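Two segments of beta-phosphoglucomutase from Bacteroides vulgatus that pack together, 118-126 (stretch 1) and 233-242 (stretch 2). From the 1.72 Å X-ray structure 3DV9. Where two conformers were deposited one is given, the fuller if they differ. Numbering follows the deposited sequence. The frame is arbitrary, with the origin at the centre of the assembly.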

# COMPACT_ATOMS: atom_id res chain seq x y z
N THR A 118 0.43 -16.83 4.78
CA THR A 118 0.11 -18.12 5.45
C THR A 118 0.84 -18.22 6.79
O THR A 118 0.28 -18.77 7.75
CB THR A 118 0.38 -19.35 4.52
OG1 THR A 118 1.79 -19.53 4.34
CG2 THR A 118 -0.27 -19.16 3.17
N LYS A 119 2.07 -17.67 6.86
CA LYS A 119 2.85 -17.72 8.11
C LYS A 119 2.13 -16.82 9.12
O LYS A 119 1.94 -17.20 10.29
CB LYS A 119 4.24 -17.11 7.89
CG LYS A 119 5.18 -18.01 7.10
CD LYS A 119 6.47 -17.27 6.87
CE LYS A 119 7.37 -18.02 5.96
NZ LYS A 119 8.64 -17.24 5.68
N ILE A 120 1.73 -15.65 8.65
CA ILE A 120 1.07 -14.62 9.51
C ILE A 120 -0.25 -15.17 10.06
O ILE A 120 -0.52 -15.08 11.26
CB ILE A 120 0.87 -13.26 8.73
CG1 ILE A 120 2.25 -12.59 8.54
CG2 ILE A 120 -0.08 -12.28 9.48
CD1 ILE A 120 2.30 -11.48 7.43
N LYS A 121 -1.06 -15.73 9.19
CA LYS A 121 -2.34 -16.37 9.60
C LYS A 121 -2.09 -17.52 10.60
O LYS A 121 -2.80 -17.62 11.61
CB LYS A 121 -3.16 -16.78 8.35
CG LYS A 121 -4.64 -17.05 8.52
CD LYS A 121 -5.45 -15.73 8.47
CE LYS A 121 -6.87 -16.00 8.95
NZ LYS A 121 -7.86 -15.15 8.22
N SER A 122 -1.08 -18.34 10.36
CA SER A 122 -0.73 -19.47 11.23
C SER A 122 -0.37 -19.02 12.66
O SER A 122 -0.64 -19.73 13.66
CB SER A 122 0.47 -20.23 10.65
OG SER A 122 0.75 -21.39 11.42
N GLU A 123 0.23 -17.84 12.75
CA GLU A 123 0.71 -17.30 14.01
C GLU A 123 -0.42 -16.68 14.81
O GLU A 123 -0.19 -16.19 15.92
CB GLU A 123 1.81 -16.27 13.76
CG GLU A 123 3.14 -16.87 13.37
CD GLU A 123 3.78 -17.68 14.50
OE1 GLU A 123 3.71 -17.26 15.67
OE2 GLU A 123 4.35 -18.75 14.20
N GLY A 124 -1.64 -16.68 14.26
CA GLY A 124 -2.76 -16.11 14.97
C GLY A 124 -2.93 -14.63 14.77
O GLY A 124 -3.73 -13.99 15.46
N LEU A 125 -2.13 -14.07 13.86
CA LEU A 125 -2.22 -12.65 13.49
C LEU A 125 -3.31 -12.37 12.46
O LEU A 125 -3.71 -13.26 11.69
CB LEU A 125 -0.86 -12.13 12.97
CG LEU A 125 0.35 -12.31 13.92
CD1 LEU A 125 1.67 -12.03 13.22
CD2 LEU A 125 0.20 -11.43 15.13
N THR A 126 -3.78 -11.12 12.43
CA THR A 126 -4.85 -10.73 11.52
C THR A 126 -4.34 -9.97 10.31
O THR A 126 -3.90 -8.83 10.44
CB THR A 126 -5.84 -9.82 12.27
OG1 THR A 126 -6.36 -10.55 13.38
CG2 THR A 126 -6.96 -9.32 11.31
N PHE A 233 11.14 -9.98 2.04
CA PHE A 233 10.27 -9.76 3.20
C PHE A 233 9.82 -11.12 3.81
O PHE A 233 9.98 -11.37 5.00
CB PHE A 233 9.07 -8.90 2.80
CG PHE A 233 8.07 -8.73 3.88
CD1 PHE A 233 8.44 -8.19 5.11
CD2 PHE A 233 6.78 -9.23 3.71
CE1 PHE A 233 7.49 -8.05 6.16
CE2 PHE A 233 5.81 -9.09 4.74
CZ PHE A 233 6.18 -8.53 5.98
N ASN A 234 9.37 -12.02 2.94
CA ASN A 234 8.91 -13.33 3.36
C ASN A 234 10.06 -14.04 4.09
O ASN A 234 9.85 -14.64 5.17
CB ASN A 234 8.46 -14.14 2.15
CG ASN A 234 8.09 -15.55 2.54
OD1 ASN A 234 7.43 -15.76 3.56
ND2 ASN A 234 8.55 -16.53 1.75
N LYS A 235 11.26 -14.03 3.51
CA LYS A 235 12.39 -14.77 4.08
C LYS A 235 12.74 -14.27 5.49
O LYS A 235 13.20 -15.04 6.36
CB LYS A 235 13.60 -14.60 3.19
CG LYS A 235 14.83 -15.33 3.65
CD LYS A 235 15.91 -15.30 2.57
CE LYS A 235 16.30 -13.88 2.17
NZ LYS A 235 17.24 -13.86 1.00
N ASN A 236 12.55 -12.98 5.68
CA ASN A 236 12.87 -12.31 6.93
C ASN A 236 11.75 -12.29 7.97
O ASN A 236 11.95 -11.80 9.09
CB ASN A 236 13.32 -10.90 6.60
CG ASN A 236 14.74 -10.86 6.14
OD1 ASN A 236 15.67 -10.88 6.95
ND2 ASN A 236 14.94 -10.83 4.82
N TRP A 237 10.60 -12.85 7.62
CA TRP A 237 9.42 -12.74 8.51
C TRP A 237 9.70 -13.33 9.92
O TRP A 237 9.43 -12.70 10.97
CB TRP A 237 8.18 -13.41 7.87
CG TRP A 237 7.10 -13.32 8.88
CD1 TRP A 237 6.61 -14.31 9.64
CD2 TRP A 237 6.47 -12.10 9.32
NE1 TRP A 237 5.67 -13.80 10.52
CE2 TRP A 237 5.57 -12.44 10.35
CE3 TRP A 237 6.59 -10.75 8.94
CZ2 TRP A 237 4.77 -11.48 11.01
CZ3 TRP A 237 5.80 -9.79 9.59
CH2 TRP A 237 4.90 -10.16 10.61
N GLU A 238 10.20 -14.55 9.97
CA GLU A 238 10.47 -15.23 11.26
C GLU A 238 11.36 -14.40 12.18
O GLU A 238 11.02 -14.19 13.36
CB GLU A 238 11.05 -16.63 11.02
CG GLU A 238 10.08 -17.50 10.17
CD GLU A 238 10.43 -17.60 8.66
OE1 GLU A 238 10.34 -16.57 7.89
OE2 GLU A 238 10.81 -18.75 8.27
N THR A 239 12.45 -13.88 11.62
CA THR A 239 13.43 -13.04 12.37
C THR A 239 12.77 -11.74 12.80
O THR A 239 13.01 -11.23 13.90
CB THR A 239 14.67 -12.77 11.51
OG1 THR A 239 15.26 -14.03 11.19
CG2 THR A 239 15.73 -11.86 12.24
N LEU A 240 11.94 -11.19 11.92
CA LEU A 240 11.32 -9.91 12.24
C LEU A 240 10.29 -10.11 13.35
O LEU A 240 10.28 -9.35 14.33
CB LEU A 240 10.67 -9.34 10.96
CG LEU A 240 9.88 -8.06 11.20
CD1 LEU A 240 10.77 -6.93 11.72
CD2 LEU A 240 9.16 -7.66 9.91
N GLN A 241 9.40 -11.10 13.19
CA GLN A 241 8.40 -11.36 14.24
C GLN A 241 9.07 -11.62 15.61
O GLN A 241 8.61 -11.11 16.65
CB GLN A 241 7.47 -12.53 13.86
CG GLN A 241 6.23 -12.61 14.76
CD GLN A 241 5.44 -13.89 14.53
OE1 GLN A 241 5.83 -14.73 13.71
NE2 GLN A 241 4.34 -14.07 15.28
N SER A 242 10.17 -12.37 15.60
CA SER A 242 10.96 -12.61 16.81
C SER A 242 11.50 -11.31 17.43
O SER A 242 11.42 -11.12 18.66
CB SER A 242 12.11 -13.59 16.53
OG SER A 242 12.84 -13.86 17.72

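This is a small, mixed contact between the end of one helix and the flank of another, in which a tryptophan supplies the apolar centre and polar side chains, chiefly Lys119 and Gln241 with their glutamate and asparagine partners, bind the helices beside it. The two helices run in roughly the same direction, 27° apart, but their axes come no nearer than 11.1 Å. Even the closest pair of CA atoms, those of Lys119 and Trp237, is separated by 8.3 Å, so side chains must bridge the gap; the two stretches bury 393 Å², both sides summed.

Lys119 contributes the largest covered area of any residue here. Its CA-to-CB bond points toward the second helix, and the chain is extended, with chi1 m and the remaining three angles t, so that the ammonium group is carried well beyond its own backbone. There it meets three acceptors. Lys119 NZ forms a salt bridge with Glu238 OE1 (2.9 Å), donates a hydrogen bond to Asn234 OD1 (2.9 Å) and a weak one to Asn234 O (2.9 Å). A lysine suits this position because its ammonium group has three hydrogens to donate, while its methylene chain can lie against apolar neighbours; Lys119 CD is 4.1 Å from Trp237 CD1. Asn234 and Glu238 lie four residues apart, about one helical turn, and although their CA-to-CB bonds point sideways, the ends of both side chains come nearer to the first stretch. Asn234 O also accepts a backbone hydrogen bond from Trp237 N (3.1 Å).

The CA-to-CB bond of Trp237 points toward the first stretch, and its ring offers a broad, buried surface. Ile120 lies over one face of the ring: its CG1 is 3.7 Å from Trp237 CZ2 and 4.0 Å from the centroid of the six-membered ring, only 24° off the normal, a CH-pi arrangement. Leu125 instead meets the ring at its edge, with CD1 3.8 Å from Trp237 CZ2. Branched aliphatic side chains suit these places, since they pack closely against an aromatic ring without needing polar partners.

Leu125 reaches the ring from beyond the end of its helix. The chain leaves helical geometry at Gly124, in a Schellman motif whose backbone bonds run from Gly124 N to Lys121 O (3.0 Å) and from Leu125 N to Ile120 O (3.2 Å). Gly124 has positive phi, and at its backbone angles a CB would be jammed against the preceding carbonyl oxygen, so glycine is called for by the turn itself, not by the neighbouring helix.

Gln241, one turn after Trp237, uses both ends of its amide. Gln241 NE2 donates to Glu123 OE1 (3.3 Å), while Gln241 OE1 accepts a weak hydrogen bond from Trp237 NE1 (3.3 Å). Glutamine fits because one group can donate across the contact and accept within its own helix, linking the indole to the exposed carboxylate of Glu123.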